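Local coordinates for esterase Rv0045c (Mycobacterium tuberculosis, PDB 6WYN), which hydrolyses carboxylic esters, with a preference for short, straight acyl chains, and is likely to take part in the ester and lipid metabolism of the bacterium, at residues G71-L76 against S134-P139; P209-M214 against H236-L241; I273-G278 against G282-Q287; A56-P61 against V101-G106; L164-P169 against D267-P272. One frame throughout, in Å; residues are numbered along the deposited sequence.

Interaction 1: residues G71-L76 against S134-P139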
# COMPACT_ATOMS: atom_id res chain seq x y z
N GLY A 71 10.90 -3.45 15.75
CA GLY A 71 11.58 -4.63 15.20
C GLY A 71 11.62 -4.55 13.70
O GLY A 71 12.14 -3.53 13.18
N ALA A 72 11.06 -5.58 13.05
CA ALA A 72 11.06 -5.78 11.58
C ALA A 72 10.19 -4.76 10.80
O ALA A 72 10.38 -4.68 9.55
CB ALA A 72 10.61 -7.20 11.30
N ILE A 73 9.31 -4.01 11.46
CA ILE A 73 8.31 -3.10 10.81
C ILE A 73 8.64 -1.62 11.11
O ILE A 73 8.68 -1.24 12.29
CB ILE A 73 6.89 -3.41 11.28
CG1 ILE A 73 6.52 -4.87 10.95
CG2 ILE A 73 5.90 -2.42 10.64
CD1 ILE A 73 6.76 -5.22 9.51
N SER A 74 8.78 -0.82 10.05
CA SER A 74 8.83 0.65 10.10
C SER A 74 7.47 1.20 9.65
O SER A 74 6.78 0.49 8.88
CB SER A 74 9.96 1.15 9.27
OG SER A 74 10.22 2.50 9.62
N ALA A 75 7.08 2.38 10.12
CA ALA A 75 5.81 3.01 9.74
C ALA A 75 5.97 4.51 9.86
O ALA A 75 6.94 4.98 10.55
CB ALA A 75 4.66 2.50 10.56
N LEU A 76 5.11 5.24 9.14
CA LEU A 76 4.91 6.70 9.36
C LEU A 76 3.68 6.89 10.23
O LEU A 76 2.60 6.38 9.88
CB LEU A 76 4.76 7.39 8.01
CG LEU A 76 5.98 7.32 7.11
CD1 LEU A 76 5.70 8.01 5.79
CD2 LEU A 76 7.18 7.94 7.79
N SER A 134 0.88 -10.33 7.68
CA SER A 134 -0.10 -10.23 8.78
C SER A 134 0.50 -10.74 10.10
O SER A 134 0.25 -10.16 11.13
CB SER A 134 -1.34 -10.98 8.40
OG SER A 134 -2.39 -10.69 9.31
N GLU A 135 1.19 -11.87 10.09
CA GLU A 135 1.82 -12.44 11.33
C GLU A 135 2.83 -11.44 11.91
O GLU A 135 2.79 -11.20 13.08
CB GLU A 135 2.52 -13.77 11.00
CG GLU A 135 1.58 -14.93 10.76
CD GLU A 135 0.88 -15.51 11.99
OE1 GLU A 135 0.21 -16.55 11.83
OE2 GLU A 135 1.02 -14.94 13.10
N THR A 136 3.72 -10.90 11.11
CA THR A 136 4.69 -9.86 11.54
C THR A 136 3.92 -8.62 12.07
O THR A 136 4.24 -8.11 13.19
CB THR A 136 5.64 -9.58 10.39
OG1 THR A 136 6.18 -10.81 9.87
CG2 THR A 136 6.75 -8.63 10.79
N LEU A 137 2.87 -8.17 11.37
CA LEU A 137 2.26 -6.84 11.62
C LEU A 137 1.37 -6.85 12.83
O LEU A 137 1.34 -5.83 13.47
CB LEU A 137 1.48 -6.34 10.39
CG LEU A 137 2.34 -5.74 9.28
CD1 LEU A 137 1.59 -5.73 7.95
CD2 LEU A 137 2.73 -4.34 9.64
N ALA A 138 0.65 -7.93 13.14
CA ALA A 138 -0.44 -7.85 14.14
C ALA A 138 0.06 -7.31 15.49
O ALA A 138 -0.55 -6.41 16.09
CB ALA A 138 -1.13 -9.18 14.30
N PRO A 139 1.15 -7.86 16.07
CA PRO A 139 1.60 -7.40 17.39
C PRO A 139 2.08 -5.93 17.34
O PRO A 139 1.90 -5.18 18.25
CB PRO A 139 2.79 -8.33 17.75
CG PRO A 139 2.92 -9.32 16.63
CD PRO A 139 1.98 -8.92 15.50

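Interaction 2: residues P209-M214 against H236-L241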
# COMPACT_ATOMS: atom_id res chain seq x y z
N PRO A 209 23.01 4.12 -12.40
CA PRO A 209 24.03 5.16 -12.47
C PRO A 209 23.54 6.47 -11.84
O PRO A 209 24.35 7.26 -11.41
CB PRO A 209 24.26 5.32 -13.98
CG PRO A 209 22.98 4.79 -14.60
CD PRO A 209 22.58 3.63 -13.71
N SER A 210 22.23 6.71 -11.86
CA SER A 210 21.67 8.01 -11.46
C SER A 210 20.26 7.81 -10.90
O SER A 210 19.67 6.72 -11.11
CB SER A 210 21.68 8.97 -12.61
OG SER A 210 20.81 8.51 -13.63
N PHE A 211 19.77 8.84 -10.22
CA PHE A 211 18.35 9.01 -9.86
C PHE A 211 17.53 9.01 -11.16
O PHE A 211 16.57 8.24 -11.22
CB PHE A 211 18.16 10.27 -9.01
CG PHE A 211 16.73 10.56 -8.66
CD1 PHE A 211 16.13 9.96 -7.56
CD2 PHE A 211 15.96 11.42 -9.42
CE1 PHE A 211 14.81 10.22 -7.24
CE2 PHE A 211 14.64 11.68 -9.10
CZ PHE A 211 14.06 11.08 -8.01
N GLN A 212 17.95 9.80 -12.16
CA GLN A 212 17.20 10.02 -13.43
C GLN A 212 16.88 8.67 -14.09
O GLN A 212 15.79 8.53 -14.59
CB GLN A 212 17.98 10.92 -14.38
CG GLN A 212 17.23 11.25 -15.67
CD GLN A 212 15.95 12.00 -15.39
OE1 GLN A 212 15.93 12.94 -14.61
NE2 GLN A 212 14.86 11.57 -16.01
N ALA A 213 17.79 7.70 -14.05
CA ALA A 213 17.63 6.36 -14.66
C ALA A 213 16.49 5.57 -13.98
O ALA A 213 15.79 4.74 -14.65
CB ALA A 213 18.93 5.61 -14.52
N MET A 214 16.31 5.76 -12.68
CA MET A 214 15.15 5.13 -11.99
C MET A 214 13.88 5.87 -12.40
O MET A 214 12.87 5.22 -12.73
CB MET A 214 15.39 5.17 -10.48
CG MET A 214 16.69 4.46 -10.10
SD MET A 214 16.82 4.34 -8.31
CE MET A 214 16.30 2.65 -8.06
N HIS A 236 11.09 8.61 -2.61
CA HIS A 236 10.69 7.82 -1.40
C HIS A 236 11.02 6.33 -1.59
O HIS A 236 11.25 5.63 -0.59
CB HIS A 236 9.21 8.00 -1.10
CG HIS A 236 8.88 9.38 -0.69
ND1 HIS A 236 9.68 10.07 0.19
CD2 HIS A 236 7.86 10.19 -1.06
CE1 HIS A 236 9.11 11.23 0.42
NE2 HIS A 236 8.03 11.37 -0.37
N ASN A 237 11.01 5.84 -2.82
CA ASN A 237 11.09 4.38 -3.08
C ASN A 237 12.52 3.97 -3.39
O ASN A 237 12.74 2.78 -3.73
CB ASN A 237 10.15 3.96 -4.19
CG ASN A 237 9.50 2.62 -3.94
OD1 ASN A 237 9.50 2.10 -2.80
ND2 ASN A 237 8.88 2.08 -4.97
N SER A 238 13.44 4.90 -3.30
CA SER A 238 14.85 4.69 -3.71
C SER A 238 15.83 5.27 -2.66
O SER A 238 15.40 6.08 -1.82
CB SER A 238 15.07 5.26 -5.09
OG SER A 238 15.23 6.65 -5.09
N ARG A 239 17.11 4.92 -2.76
CA ARG A 239 18.19 5.57 -1.96
C ARG A 239 19.53 5.56 -2.70
O ARG A 239 19.78 4.59 -3.46
CB ARG A 239 18.38 4.86 -0.62
CG ARG A 239 18.95 3.45 -0.74
CD ARG A 239 18.58 2.62 0.49
NE ARG A 239 19.18 1.30 0.44
CZ ARG A 239 20.48 1.03 0.63
NH1 ARG A 239 20.91 -0.21 0.56
NH2 ARG A 239 21.36 2.00 0.88
N ARG A 240 20.38 6.55 -2.41
CA ARG A 240 21.74 6.68 -2.99
C ARG A 240 22.75 5.86 -2.17
O ARG A 240 22.78 6.04 -0.94
CB ARG A 240 22.18 8.14 -3.04
CG ARG A 240 23.34 8.37 -4.00
CD ARG A 240 24.20 9.58 -3.72
NE ARG A 240 25.05 9.79 -4.89
CZ ARG A 240 24.96 10.82 -5.74
NH1 ARG A 240 24.09 11.80 -5.56
NH2 ARG A 240 25.78 10.87 -6.78
N LEU A 241 23.54 5.01 -2.82
CA LEU A 241 24.70 4.29 -2.21
C LEU A 241 25.89 5.25 -2.12
O LEU A 241 25.94 6.19 -2.94
CB LEU A 241 25.06 3.08 -3.08
CG LEU A 241 23.93 2.08 -3.29
CD1 LEU A 241 24.43 0.91 -4.12
CD2 LEU A 241 23.38 1.61 -1.96

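Interaction 3: residues I273-G278 against G282-Q287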
# COMPACT_ATOMS: atom_id res chain seq x y z
N ILE A 273 -16.56 -4.83 4.28
CA ILE A 273 -15.58 -4.60 3.19
C ILE A 273 -16.13 -3.64 2.16
O ILE A 273 -17.24 -3.91 1.63
CB ILE A 273 -15.21 -5.93 2.53
CG1 ILE A 273 -14.56 -6.89 3.52
CG2 ILE A 273 -14.31 -5.65 1.32
CD1 ILE A 273 -14.36 -8.28 2.97
N THR A 274 -15.37 -2.59 1.87
CA THR A 274 -15.62 -1.66 0.75
C THR A 274 -14.55 -1.92 -0.28
O THR A 274 -13.39 -2.02 0.11
CB THR A 274 -15.64 -0.20 1.22
OG1 THR A 274 -16.71 -0.10 2.17
CG2 THR A 274 -15.85 0.77 0.08
N LEU A 275 -14.88 -1.96 -1.55
CA LEU A 275 -13.85 -2.09 -2.59
C LEU A 275 -13.81 -0.78 -3.33
O LEU A 275 -14.90 -0.20 -3.58
CB LEU A 275 -14.21 -3.27 -3.51
CG LEU A 275 -13.39 -3.46 -4.78
CD1 LEU A 275 -11.95 -3.82 -4.43
CD2 LEU A 275 -14.01 -4.57 -5.63
N VAL A 276 -12.61 -0.38 -3.74
CA VAL A 276 -12.38 0.81 -4.59
C VAL A 276 -11.67 0.29 -5.82
O VAL A 276 -10.52 -0.21 -5.63
CB VAL A 276 -11.59 1.93 -3.88
CG1 VAL A 276 -11.39 3.13 -4.81
CG2 VAL A 276 -12.26 2.37 -2.60
N ARG A 277 -12.28 0.42 -7.00
CA ARG A 277 -11.56 0.05 -8.23
C ARG A 277 -11.10 1.30 -8.96
O ARG A 277 -11.79 2.34 -8.90
CB ARG A 277 -12.42 -0.79 -9.20
CG ARG A 277 -12.67 -2.23 -8.79
CD ARG A 277 -13.43 -3.00 -9.89
NE ARG A 277 -12.76 -2.67 -11.13
CZ ARG A 277 -13.34 -2.07 -12.19
NH1 ARG A 277 -14.65 -1.87 -12.20
NH2 ARG A 277 -12.61 -1.66 -13.24
N GLY A 278 -10.02 1.15 -9.69
CA GLY A 278 -9.63 2.08 -10.76
C GLY A 278 -10.42 1.77 -12.02
O GLY A 278 -10.36 0.62 -12.46
N GLY A 282 -7.82 -2.89 -15.31
CA GLY A 282 -8.34 -4.24 -15.59
C GLY A 282 -8.02 -5.23 -14.48
O GLY A 282 -8.44 -6.39 -14.57
N PHE A 283 -7.36 -4.79 -13.42
CA PHE A 283 -6.83 -5.71 -12.40
C PHE A 283 -7.95 -6.53 -11.79
O PHE A 283 -7.83 -7.77 -11.61
CB PHE A 283 -6.05 -4.91 -11.37
CG PHE A 283 -5.12 -5.75 -10.54
CD1 PHE A 283 -5.55 -6.32 -9.37
CD2 PHE A 283 -3.80 -5.92 -10.93
CE1 PHE A 283 -4.69 -7.07 -8.58
CE2 PHE A 283 -2.93 -6.68 -10.15
CZ PHE A 283 -3.38 -7.23 -8.97
N VAL A 284 -9.03 -5.86 -11.41
CA VAL A 284 -10.22 -6.47 -10.79
C VAL A 284 -11.34 -6.49 -11.84
O VAL A 284 -11.67 -5.42 -12.34
CB VAL A 284 -10.64 -5.69 -9.54
CG1 VAL A 284 -11.90 -6.30 -8.91
CG2 VAL A 284 -9.46 -5.60 -8.55
N THR A 285 -11.89 -7.67 -12.11
CA THR A 285 -13.01 -7.87 -13.05
C THR A 285 -14.35 -7.74 -12.35
O THR A 285 -14.44 -7.86 -11.09
CB THR A 285 -12.94 -9.26 -13.70
OG1 THR A 285 -13.18 -10.23 -12.69
CG2 THR A 285 -11.61 -9.46 -14.37
N ASP A 286 -15.42 -7.59 -13.13
CA ASP A 286 -16.80 -7.62 -12.58
C ASP A 286 -17.06 -8.94 -11.86
O ASP A 286 -17.69 -8.94 -10.80
CB ASP A 286 -17.85 -7.39 -13.68
CG ASP A 286 -17.83 -5.96 -14.23
OD1 ASP A 286 -17.28 -5.05 -13.56
OD2 ASP A 286 -18.33 -5.76 -15.33
N GLN A 287 -16.61 -10.06 -12.43
CA GLN A 287 -16.77 -11.37 -11.77
C GLN A 287 -15.98 -11.39 -10.43
O GLN A 287 -16.50 -11.92 -9.42
CB GLN A 287 -16.27 -12.46 -12.74
CG GLN A 287 -17.07 -13.74 -12.63
CD GLN A 287 -18.48 -13.69 -13.23
OE1 GLN A 287 -18.65 -13.83 -14.44
NE2 GLN A 287 -19.49 -13.64 -12.36
O HOH W 1 -9.83 -2.97 -11.51

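Interaction 4: residues A56-P61 against V101-G106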
# COMPACT_ATOMS: atom_id res chain seq x y z
N ALA A 56 -3.43 17.23 -2.98
CA ALA A 56 -4.69 16.93 -2.28
C ALA A 56 -5.63 18.14 -2.35
O ALA A 56 -6.76 18.00 -1.86
CB ALA A 56 -4.43 16.54 -0.85
N GLY A 57 -5.14 19.30 -2.81
CA GLY A 57 -5.95 20.53 -2.87
C GLY A 57 -6.31 21.02 -1.48
O GLY A 57 -7.45 21.40 -1.24
N VAL A 58 -5.38 20.95 -0.53
CA VAL A 58 -5.65 21.45 0.85
C VAL A 58 -4.56 22.46 1.16
O VAL A 58 -3.46 22.37 0.56
CB VAL A 58 -5.70 20.34 1.92
CG1 VAL A 58 -6.85 19.37 1.67
CG2 VAL A 58 -4.37 19.63 2.04
N ASN A 59 -4.86 23.44 1.99
CA ASN A 59 -3.81 24.42 2.39
C ASN A 59 -3.79 24.49 3.90
O ASN A 59 -4.69 23.93 4.54
CB ASN A 59 -3.94 25.82 1.79
CG ASN A 59 -5.36 26.31 1.62
OD1 ASN A 59 -6.08 26.52 2.60
ND2 ASN A 59 -5.75 26.46 0.36
N GLY A 60 -2.80 25.18 4.43
CA GLY A 60 -2.67 25.35 5.88
C GLY A 60 -1.47 24.55 6.34
O GLY A 60 -0.67 24.03 5.54
N PRO A 61 -1.26 24.52 7.66
CA PRO A 61 -0.04 23.91 8.20
C PRO A 61 -0.13 22.41 7.90
O PRO A 61 -1.19 21.82 8.02
CB PRO A 61 -0.10 24.26 9.70
CG PRO A 61 -1.07 25.47 9.74
CD PRO A 61 -2.13 25.07 8.71
N VAL A 101 -3.11 11.20 0.31
CA VAL A 101 -4.40 10.81 0.91
C VAL A 101 -4.41 11.22 2.40
O VAL A 101 -5.43 11.70 2.90
CB VAL A 101 -4.67 9.31 0.69
CG1 VAL A 101 -5.75 8.77 1.59
CG2 VAL A 101 -5.01 9.01 -0.76
N ILE A 102 -3.36 10.89 3.14
CA ILE A 102 -3.34 11.15 4.59
C ILE A 102 -3.39 12.67 4.83
O ILE A 102 -4.15 13.08 5.67
CB ILE A 102 -2.15 10.42 5.22
CG1 ILE A 102 -2.47 8.93 5.20
CG2 ILE A 102 -1.86 10.91 6.63
CD1 ILE A 102 -1.34 8.08 5.69
N VAL A 103 -2.65 13.45 4.08
CA VAL A 103 -2.59 14.93 4.25
C VAL A 103 -3.98 15.49 3.93
O VAL A 103 -4.53 16.27 4.73
CB VAL A 103 -1.46 15.52 3.39
CG1 VAL A 103 -1.55 17.06 3.21
CG2 VAL A 103 -0.13 15.19 4.02
N GLY A 104 -4.61 15.03 2.84
CA GLY A 104 -5.97 15.47 2.49
C GLY A 104 -7.02 15.05 3.48
O GLY A 104 -8.01 15.82 3.70
N LEU A 105 -6.95 13.84 4.00
CA LEU A 105 -7.99 13.37 4.92
C LEU A 105 -7.92 14.10 6.27
O LEU A 105 -8.99 14.26 6.92
CB LEU A 105 -7.82 11.87 5.07
CG LEU A 105 -8.90 11.15 5.83
CD1 LEU A 105 -10.22 11.25 5.08
CD2 LEU A 105 -8.49 9.70 6.04
N GLY A 106 -6.73 14.49 6.72
CA GLY A 106 -6.58 15.24 7.98
C GLY A 106 -6.87 14.41 9.21
O GLY A 106 -7.14 14.98 10.22

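Interaction 5: residues L164-P169 against D267-P272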
# COMPACT_ATOMS: atom_id res chain seq x y z
N LEU A 164 -5.26 -9.85 8.53
CA LEU A 164 -5.34 -9.18 9.85
C LEU A 164 -6.76 -9.23 10.41
O LEU A 164 -6.93 -9.51 11.62
CB LEU A 164 -4.87 -7.73 9.75
CG LEU A 164 -3.37 -7.54 9.59
CD1 LEU A 164 -3.05 -6.11 9.16
CD2 LEU A 164 -2.65 -7.88 10.90
N ALA A 165 -7.77 -8.88 9.61
CA ALA A 165 -9.17 -8.81 10.08
C ALA A 165 -9.60 -10.18 10.62
O ALA A 165 -10.45 -10.24 11.53
CB ALA A 165 -10.09 -8.39 8.96
N ALA A 166 -9.09 -11.24 10.01
CA ALA A 166 -9.44 -12.64 10.32
C ALA A 166 -8.77 -13.03 11.64
O ALA A 166 -9.46 -13.55 12.50
CB ALA A 166 -9.01 -13.56 9.21
N MET A 167 -7.47 -12.76 11.76
CA MET A 167 -6.63 -13.27 12.87
C MET A 167 -6.78 -12.33 14.07
O MET A 167 -6.74 -12.84 15.19
CB MET A 167 -5.16 -13.48 12.46
CG MET A 167 -4.34 -12.22 12.29
SD MET A 167 -2.62 -12.57 11.78
CE MET A 167 -1.90 -12.83 13.40
N ALA A 168 -7.04 -11.05 13.84
CA ALA A 168 -7.16 -10.02 14.90
C ALA A 168 -8.43 -9.21 14.69
O ALA A 168 -8.36 -8.00 14.45
CB ALA A 168 -5.93 -9.15 14.92
N PRO A 169 -9.62 -9.81 14.87
CA PRO A 169 -10.88 -9.07 14.80
C PRO A 169 -10.94 -7.81 15.68
O PRO A 169 -11.03 -6.73 15.12
CB PRO A 169 -11.95 -10.08 15.26
CG PRO A 169 -11.29 -11.44 15.08
CD PRO A 169 -9.80 -11.23 15.23
N ASP A 267 -14.72 -15.49 4.22
CA ASP A 267 -15.97 -16.16 4.68
C ASP A 267 -16.17 -15.93 6.18
O ASP A 267 -17.34 -15.70 6.57
CB ASP A 267 -15.97 -17.66 4.41
CG ASP A 267 -16.05 -18.04 2.95
OD1 ASP A 267 -16.41 -17.18 2.17
OD2 ASP A 267 -15.69 -19.17 2.60
N ALA A 268 -15.09 -15.89 6.97
CA ALA A 268 -15.14 -15.79 8.45
C ALA A 268 -15.17 -14.34 8.96
O ALA A 268 -15.73 -14.14 10.03
CB ALA A 268 -13.97 -16.53 9.05
N LEU A 269 -14.53 -13.37 8.29
CA LEU A 269 -14.42 -11.95 8.78
C LEU A 269 -15.81 -11.45 9.13
O LEU A 269 -16.66 -11.63 8.26
CB LEU A 269 -13.99 -10.99 7.65
CG LEU A 269 -12.62 -11.25 7.07
CD1 LEU A 269 -12.30 -10.25 6.01
CD2 LEU A 269 -11.62 -11.25 8.20
N SER A 270 -15.97 -10.65 10.19
CA SER A 270 -17.21 -9.83 10.34
C SER A 270 -16.98 -8.37 9.92
O SER A 270 -17.94 -7.67 9.72
CB SER A 270 -17.76 -9.91 11.73
OG SER A 270 -16.76 -9.51 12.63
N ALA A 271 -15.75 -7.89 9.76
CA ALA A 271 -15.54 -6.48 9.33
C ALA A 271 -16.22 -6.25 7.97
O ALA A 271 -15.98 -6.99 7.03
CB ALA A 271 -14.07 -6.21 9.24
N PRO A 272 -17.06 -5.22 7.81
CA PRO A 272 -17.53 -4.81 6.49
C PRO A 272 -16.38 -4.48 5.54
O PRO A 272 -15.35 -3.98 5.96
CB PRO A 272 -18.36 -3.54 6.78
CG PRO A 272 -18.84 -3.77 8.22
CD PRO A 272 -17.63 -4.40 8.88
O HOH W 2 -13.30 -9.07 11.37

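Interaction 1: residues G71-L76 against S134-P139
I73 reaches from the start of strand 73-78 to T136 and L137 of helix 130-144, and the contact is wholly apolar. Its CD1 lies 3.6 Å from CG2 of T136, the tightest approach. Its other branch, CG2, meets the CD2 methyl of L137 at 3.8 Å, where the two side chains run nearly at right angles. The single methyl of A72 touches T136 as well, with CB 4.1 Å from CG2, at the more open margin of the contact.

The rotation of T136 decides which of its branches faces the strand. CG2 stands anti to the backbone N and meets I73, while OG1 (chi1 -50°) turns back along its own helix and bonds to the carbonyl of L132, one turn earlier. The polar end is thus satisfied within the helix, leaving a methyl for the apolar partner. L137 approaches I73 with its far end.

Together these side chains pack one flank of the helix on the main sheet, where I73 and L137 both also rest on V112 of the adjacent strand 109-112. Farther round, S134 of the same helix touches helix 156-167.

Interaction 2: residues P209-M214 against H236-L241
S238 carries the second segment's side of this contact, receiving M214 and the ring of F211 from the start of helix 211-221. Ahead of it, at the end of helix 227-237, H236 stacks its ring on that of H96, and N237 is anchored by side-chain hydrogen bonds to G92 and N94; neither touches the first segment.

At S238 the chain passes into the short strand 238-240, and its side chain points at the opposite helix. CB lies 3.8 Å from SD of M214, and the terminal CE follows at 4.1 Å from the same CB. The M214 chain bends at its last torsion (chi3 100°), which lays the thioether end alongside the serine methylene. OG has turned between the backbone N and the carbonyl carbon (chi1 79°) and bonds to the carbonyl of V234. It also sits at the edge of the F211 ring, near the ring plane, 4.2 Å from CE1. The hydroxyl is therefore held by the helix behind it, and the phenyl edge simply packs against it.

R239 then points away, while R240 rests on W246 and L241 on E207. Across the contact, S210 N-caps helix 211-221, its OG accepting from A213 N at 3.2 Å.

The whole packs the start of helix 211-221 against both helix 227-237 and the two-stranded antiparallel sheet 238-240/246-248, consistent with the inserted cap domain. F211 meets W246 edge-to-face and also touches V234, and M214 lies on W246 and W248.

Interaction 3: residues I273-G278 against G282-Q287
L275 and R277 of strand 273-278 face V284 where a beta-alpha-beta unit of the alpha/beta hydrolase fold turns from this strand toward helix 286-295 and then strand 299-305. V284 sits in the connecting loop, with CG1 anti to its backbone N (chi1 179°), and uses that methyl on both partners. It touches CD2 of L275 at 4.3 Å and CD of R277 at 3.8 Å, so the aliphatic part of the arginine is laid at a slant over the valine.

Beyond CD the arginine bends (chi3 46°) and brings its NE close to the loop backbone. Water 1 lies at the edge of the guanidinium, in its plane, and accepts from NE of R277 at 3.0 Å. The same water accepts from the backbone N of V284, again at 3.0 Å, and so joins the strand's side chain to the loop. NH2 of R277 is bound to the carbonyl of S281. The carboxylate of D286 approaches differently: OD1 is 4.3 Å from NH1 and well out of the guanidinium plane, too far for a salt bridge. T285 N-caps helix 286-295, its OG1 accepting from D288 N.

The site borders the probable catalytic residues. G278 N donates to OD1 of D179, the inferred triad acid, R277 touches that aspartate, and F283 stacks on the ring of H310, the inferred triad histidine. The guanidinium is thus fixed by directed bonds to S281 and water 1, with D286 adding probably no more than a favourable field.

Interaction 4: residues A56-P61 against V101-G106
A56 and G104 bring the two backbones to within 5.2 Å, CA to CA, where the chain leaving helix 49-55 passes the last turn of helix 99-105. The closeness depends on G104: with no side chain there, the methyl of A56 can rest directly on the helix backbone, its CB 3.8 Å from CA of G104 and 4.0 Å from its N.

V58 continues the contact two residues on. Its chi1 of -63° sets CG1 anti to the carbonyl carbon and CG2 between that carbon and the backbone N, and the two methyls divide the work. CG1 comes over G104, 4.1 Å from its CA, while CG2 meets CG1 of V103 at 4.0 Å, the two valines lying obliquely to one another. G104 is thus overlaid by A56 and by one branch of V58, and V103 meets the other branch. No hydrogen bond crosses the contact; it is held by methyl packing.

Between A56 and V58, G57 ends helix 49-55 in a Schellman motif with positive phi (67°), which is consistent with A56 and V58 both facing the same helix.

The contact thus lays the end of the N-terminal helix 49-55 on helix 99-105, where A53 touches both V58 and V103. V103 and I102 also touch W78 of strand 73-78 in the main sheet, V101 and I102 touch F87 of strand 85-88, and L105 packs on helix 317-328.

Interaction 5: residues L164-P169 against D267-P272
The peptide plane joining A165 to A166 takes CD2 of L269 over one face, nearly above N of A166, at a very short 3.1 Å. At the carbonyl end of this plane water 2 donates to O of A165 at 3.1 Å, tilted out of the plane toward the same face as the methyl. The adjoining CB atoms flank the leucine: CB of A166 is 3.6 Å from CD2, and CB of A165 is nearer still, closer than usual van der Waals contact. With so many short approaches, the exact placement of CD2 is doubtful.

L269 gets there with CG anti to its carbonyl carbon (chi1 -63°), which brings the end of the side chain nearer than its first bond suggests. It is the first residue beyond helix 260-268, on the way into strand 273-278 of the alpha/beta hydrolase sheet, and the alanines lie in the last turn of helix 156-167, the helix that follows S155, the probable nucleophile. With only methyl side chains at A165 and A166, the leucine can come up to the helix backbone.

Water 2 also accepts from N of A271 at 3.2 Å, linking a carbonyl of the helix to the chain after L269. A165 and L269 both touch L175 of strand 174-178, and O of L269 takes a hydrogen bond from T297.

Overall arrangement
Interactions 1, 3, 4 and 5 pack helices and loops around the main sheet, whereas interaction 2 lies apart in what is probably the cap. Interactions 1 and 3 both reach that sheet, on opposite sides of the chain's centre, and both are partly buried; one is purely apolar, the other mixes methyls with an arginine, a carboxylate and water beside the active site. Interactions 2, 4 and 5 are buried; 4 and 5 rely on small residues, a glycine in one and alanines in the other. Interaction 5 leads straight into interaction 3 along the chain and touches interaction 1, where S134 and M167 bring helices 130-144 and 156-167 together. Bridging waters occur in interactions 3 and 5.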